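PDB 4J5H: N-acyl homoserine lactonase from Bacillus thuringiensis, which hydrolyses the lactone ring of N-acyl homoserine lactone quorum-sensing signals, using two zinc ions per subunit and acting best on the ten-carbon acyl chain. Local coordinates for residues A[106-111]-A[129-134]. The protein carries 1 engineered substitution. Sequence-based numbering, arbitrary orientation.
Sequences SSHLHW and RTEYEA. Engineered in segment 106-111: W111 (natural residue Phe). With ZN (zinc ion), chain C; 1K4 (N-decanoyl-L-homoserine), chain D.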
loop_
_atom_site.group_PDB
_atom_site.type_symbol
_atom_site.label_atom_id
_atom_site.label_comp_id
_atom_site.label_asym_id
_atom_site.label_seq_id
_atom_site.Cartn_x
_atom_site.Cartn_y
_atom_site.Cartn_z
ATOM N N SER A 106 -3.160 -5.300 -4.944
ATOM C CA SER A 106 -2.677 -3.939 -5.114
ATOM C C SER A 106 -3.640 -2.991 -4.412
ATOM O O SER A 106 -4.793 -2.793 -4.855
ATOM C CB SER A 106 -2.521 -3.519 -6.584
ATOM O OG SER A 106 -1.470 -4.219 -7.233
ATOM N N SER A 107 -3.210 -2.379 -3.313
ATOM C CA SER A 107 -4.064 -1.371 -2.666
ATOM C C SER A 107 -4.460 -0.277 -3.672
ATOM O O SER A 107 -5.585 0.216 -3.701
ATOM C CB SER A 107 -3.340 -0.706 -1.496
ATOM O OG SER A 107 -2.138 -0.074 -1.910
ATOM N N HIS A 108 -3.479 0.102 -4.468
ATOM C CA HIS A 108 -3.595 1.024 -5.523
ATOM C C HIS A 108 -2.303 0.952 -6.352
ATOM O O HIS A 108 -1.389 0.192 -6.010
ATOM C CB HIS A 108 -3.915 2.432 -5.001
ATOM C CG HIS A 108 -2.881 3.091 -4.151
ATOM N ND1 HIS A 108 -2.292 2.524 -3.038
ATOM C CD2 HIS A 108 -2.453 4.366 -4.190
ATOM C CE1 HIS A 108 -1.535 3.426 -2.446
ATOM N NE2 HIS A 108 -1.611 4.547 -3.129
ATOM N N LEU A 109 -2.251 1.725 -7.442
ATOM C CA LEU A 109 -1.157 1.593 -8.415
ATOM C C LEU A 109 -0.162 2.759 -8.392
ATOM O O LEU A 109 0.623 2.946 -9.340
ATOM C CB LEU A 109 -1.751 1.362 -9.809
ATOM C CG LEU A 109 -2.508 0.043 -9.994
ATOM C CD1 LEU A 109 -3.116 -0.070 -11.385
ATOM C CD2 LEU A 109 -1.700 -1.183 -9.662
ATOM N N HIS A 110 -0.146 3.523 -7.297
ATOM C CA HIS A 110 0.932 4.465 -7.071
ATOM C C HIS A 110 2.292 3.770 -7.046
ATOM O O HIS A 110 2.392 2.593 -6.746
ATOM C CB HIS A 110 0.699 5.298 -5.812
ATOM C CG HIS A 110 -0.386 6.318 -5.959
ATOM N ND1 HIS A 110 -0.962 6.948 -4.882
ATOM C CD2 HIS A 110 -0.984 6.829 -7.058
ATOM C CE1 HIS A 110 -1.877 7.802 -5.318
ATOM N NE2 HIS A 110 -1.927 7.730 -6.633
ATOM N N TRP A 111 3.316 4.554 -7.361
ATOM C CA TRP A 111 4.636 4.056 -7.746
ATOM C C TRP A 111 5.329 3.201 -6.693
ATOM O O TRP A 111 6.093 2.312 -7.015
ATOM C CB TRP A 111 5.520 5.244 -8.208
ATOM C CG TRP A 111 5.973 6.067 -7.042
ATOM C CD1 TRP A 111 5.260 7.007 -6.355
ATOM C CD2 TRP A 111 7.214 5.932 -6.356
ATOM N NE1 TRP A 111 5.990 7.476 -5.287
ATOM C CE2 TRP A 111 7.195 6.835 -5.270
ATOM C CE3 TRP A 111 8.360 5.150 -6.571
ATOM C CZ2 TRP A 111 8.277 6.973 -4.395
ATOM C CZ3 TRP A 111 9.426 5.299 -5.706
ATOM C CH2 TRP A 111 9.367 6.194 -4.617
ATOM N N ARG A 129 -11.186 -1.782 -10.505
ATOM C CA ARG A 129 -11.402 -1.285 -11.871
ATOM C C ARG A 129 -11.151 0.220 -12.005
ATOM O O ARG A 129 -10.500 0.671 -12.963
ATOM C CB ARG A 129 -12.820 -1.581 -12.310
ATOM C CG ARG A 129 -13.101 -1.160 -13.745
ATOM C CD ARG A 129 -14.514 -1.519 -14.179
ATOM N NE ARG A 129 -14.737 -2.963 -14.122
ATOM C CZ ARG A 129 -14.360 -3.838 -15.058
ATOM N NH1 ARG A 129 -14.637 -5.124 -14.885
ATOM N NH2 ARG A 129 -13.711 -3.442 -16.164
ATOM N N THR A 130 -11.622 1.003 -11.039
ATOM C CA THR A 130 -11.441 2.450 -11.093
ATOM C C THR A 130 -9.970 2.838 -10.985
ATOM O O THR A 130 -9.565 3.877 -11.515
ATOM C CB THR A 130 -12.311 3.195 -10.056
ATOM O OG1 THR A 130 -12.114 2.595 -8.763
ATOM C CG2 THR A 130 -13.783 3.092 -10.456
ATOM N N GLU A 131 -9.185 2.017 -10.282
ATOM C CA GLU A 131 -7.758 2.283 -10.175
ATOM C C GLU A 131 -7.032 1.938 -11.465
ATOM O O GLU A 131 -6.204 2.719 -11.941
ATOM C CB GLU A 131 -7.157 1.503 -9.010
ATOM C CG GLU A 131 -5.709 1.851 -8.735
ATOM C CD GLU A 131 -5.479 3.217 -8.141
ATOM O OE1 GLU A 131 -6.458 3.841 -7.651
ATOM O OE2 GLU A 131 -4.294 3.659 -8.127
ATOM N N TYR A 132 -7.355 0.768 -12.010
ATOM C CA TYR A 132 -6.765 0.302 -13.255
ATOM C C TYR A 132 -7.052 1.340 -14.348
ATOM O O TYR A 132 -6.154 1.745 -15.088
ATOM C CB TYR A 132 -7.347 -1.094 -13.580
ATOM C CG TYR A 132 -6.868 -1.659 -14.866
ATOM C CD1 TYR A 132 -5.726 -2.396 -14.917
ATOM C CD2 TYR A 132 -7.566 -1.432 -16.040
ATOM C CE1 TYR A 132 -5.241 -2.899 -16.112
ATOM C CE2 TYR A 132 -7.107 -1.915 -17.235
ATOM C CZ TYR A 132 -5.939 -2.652 -17.281
ATOM O OH TYR A 132 -5.489 -3.134 -18.419
ATOM N N GLU A 133 -8.300 1.798 -14.435
ATOM C CA GLU A 133 -8.681 2.782 -15.456
ATOM C C GLU A 133 -7.943 4.103 -15.293
ATOM O O GLU A 133 -7.473 4.687 -16.291
ATOM C CB GLU A 133 -10.197 3.041 -15.452
ATOM C CG GLU A 133 -11.038 1.850 -15.869
ATOM C CD GLU A 133 -12.550 2.066 -15.702
ATOM O OE1 GLU A 133 -13.269 1.213 -16.251
ATOM O OE2 GLU A 133 -13.032 3.046 -15.037
ATOM N N ALA A 134 -7.809 4.560 -14.062
ATOM C CA ALA A 134 -7.062 5.791 -13.762
ATOM C C ALA A 134 -5.621 5.680 -14.226
ATOM O O ALA A 134 -5.066 6.603 -14.820
ATOM C CB ALA A 134 -7.090 6.097 -12.274
HETATM ZN ZN ZN C . -0.798 6.442 -2.789
HETATM O O 1K4 D . 0.927 7.232 -2.667
HETATM C C 1K4 D . 2.088 7.120 -2.253
HETATM O OXT 1K4 D . 2.383 6.187 -1.434
HETATM C CA 1K4 D . 3.114 8.118 -2.758
HETATM C CB 1K4 D . 3.806 8.667 -1.496
HETATM C CAG 1K4 D . 5.110 9.382 -1.764
HETATM O OAD 1K4 D . 5.966 8.519 -2.511
HETATM N N 1K4 D . 2.505 9.266 -3.445
HETATM C CAQ 1K4 D . 2.167 9.154 -4.731
HETATM O OAB 1K4 D . 2.385 8.149 -5.427
HETATM C CAN 1K4 D . 1.486 10.337 -5.348
HETATM C CAM 1K4 D . 1.816 10.509 -6.822
HETATM C CAL 1K4 D . 3.297 10.839 -6.982
HETATM C CAK 1K4 D . 3.649 11.216 -8.415
HETATM C CAJ 1K4 D . 4.568 10.205 -9.075
HETATM C CAI 1K4 D . 5.071 10.783 -10.401
HETATM C CAH 1K4 D . 4.948 9.770 -11.532
HETATM C CAF 1K4 D . 5.874 10.047 -12.717
HETATM C CAA 1K4 D . 5.906 11.496 -13.150
#
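A buried carboxylate, E131, reaches from helix 129-135 to grip the backbone of the zinc-binding loop: OE2 accepts the amide N-H of L109 at 2.9 Å from N, almost straight at 173°. That loop opens the HxHxDH motif of the metallo-beta-lactamase fold, and the amide so held lies between its first two histidines. The arrangement is consistent with a second-shell residue that helps to position the zinc ligands without touching the metal. With CG anti to the backbone N (chi1 -173°) and a bend at the next torsion, the E131 chain turns its carboxylate to the loop; the amide meets OE2 from above the carboxylate plane, 38° out of it. E131 OE2 also lies 3.4 Å from H108 CB. Further bonds from Y141 to OE2, and from S174 and the backbone of G176 to OE1, probably fix the group's rotation and satisfy its buried oxygens. The side chains of L109 and E131 run past one another in opposite senses, L109 CD1 resting 4.1 Å from Y132 CA. Beyond this grip, H108 NE2 and H110 ND1 bind one zinc ion together with H173, D195 and the product carboxylate. The engineered W111 donates from NE1 to the product hydroxyl OAD, a bent bond. On the other nitrogen of the H108 ring, ND1 donates a hydrogen bond to S107 OG at 2.8 Å, the acceptor lying almost in the imidazole plane.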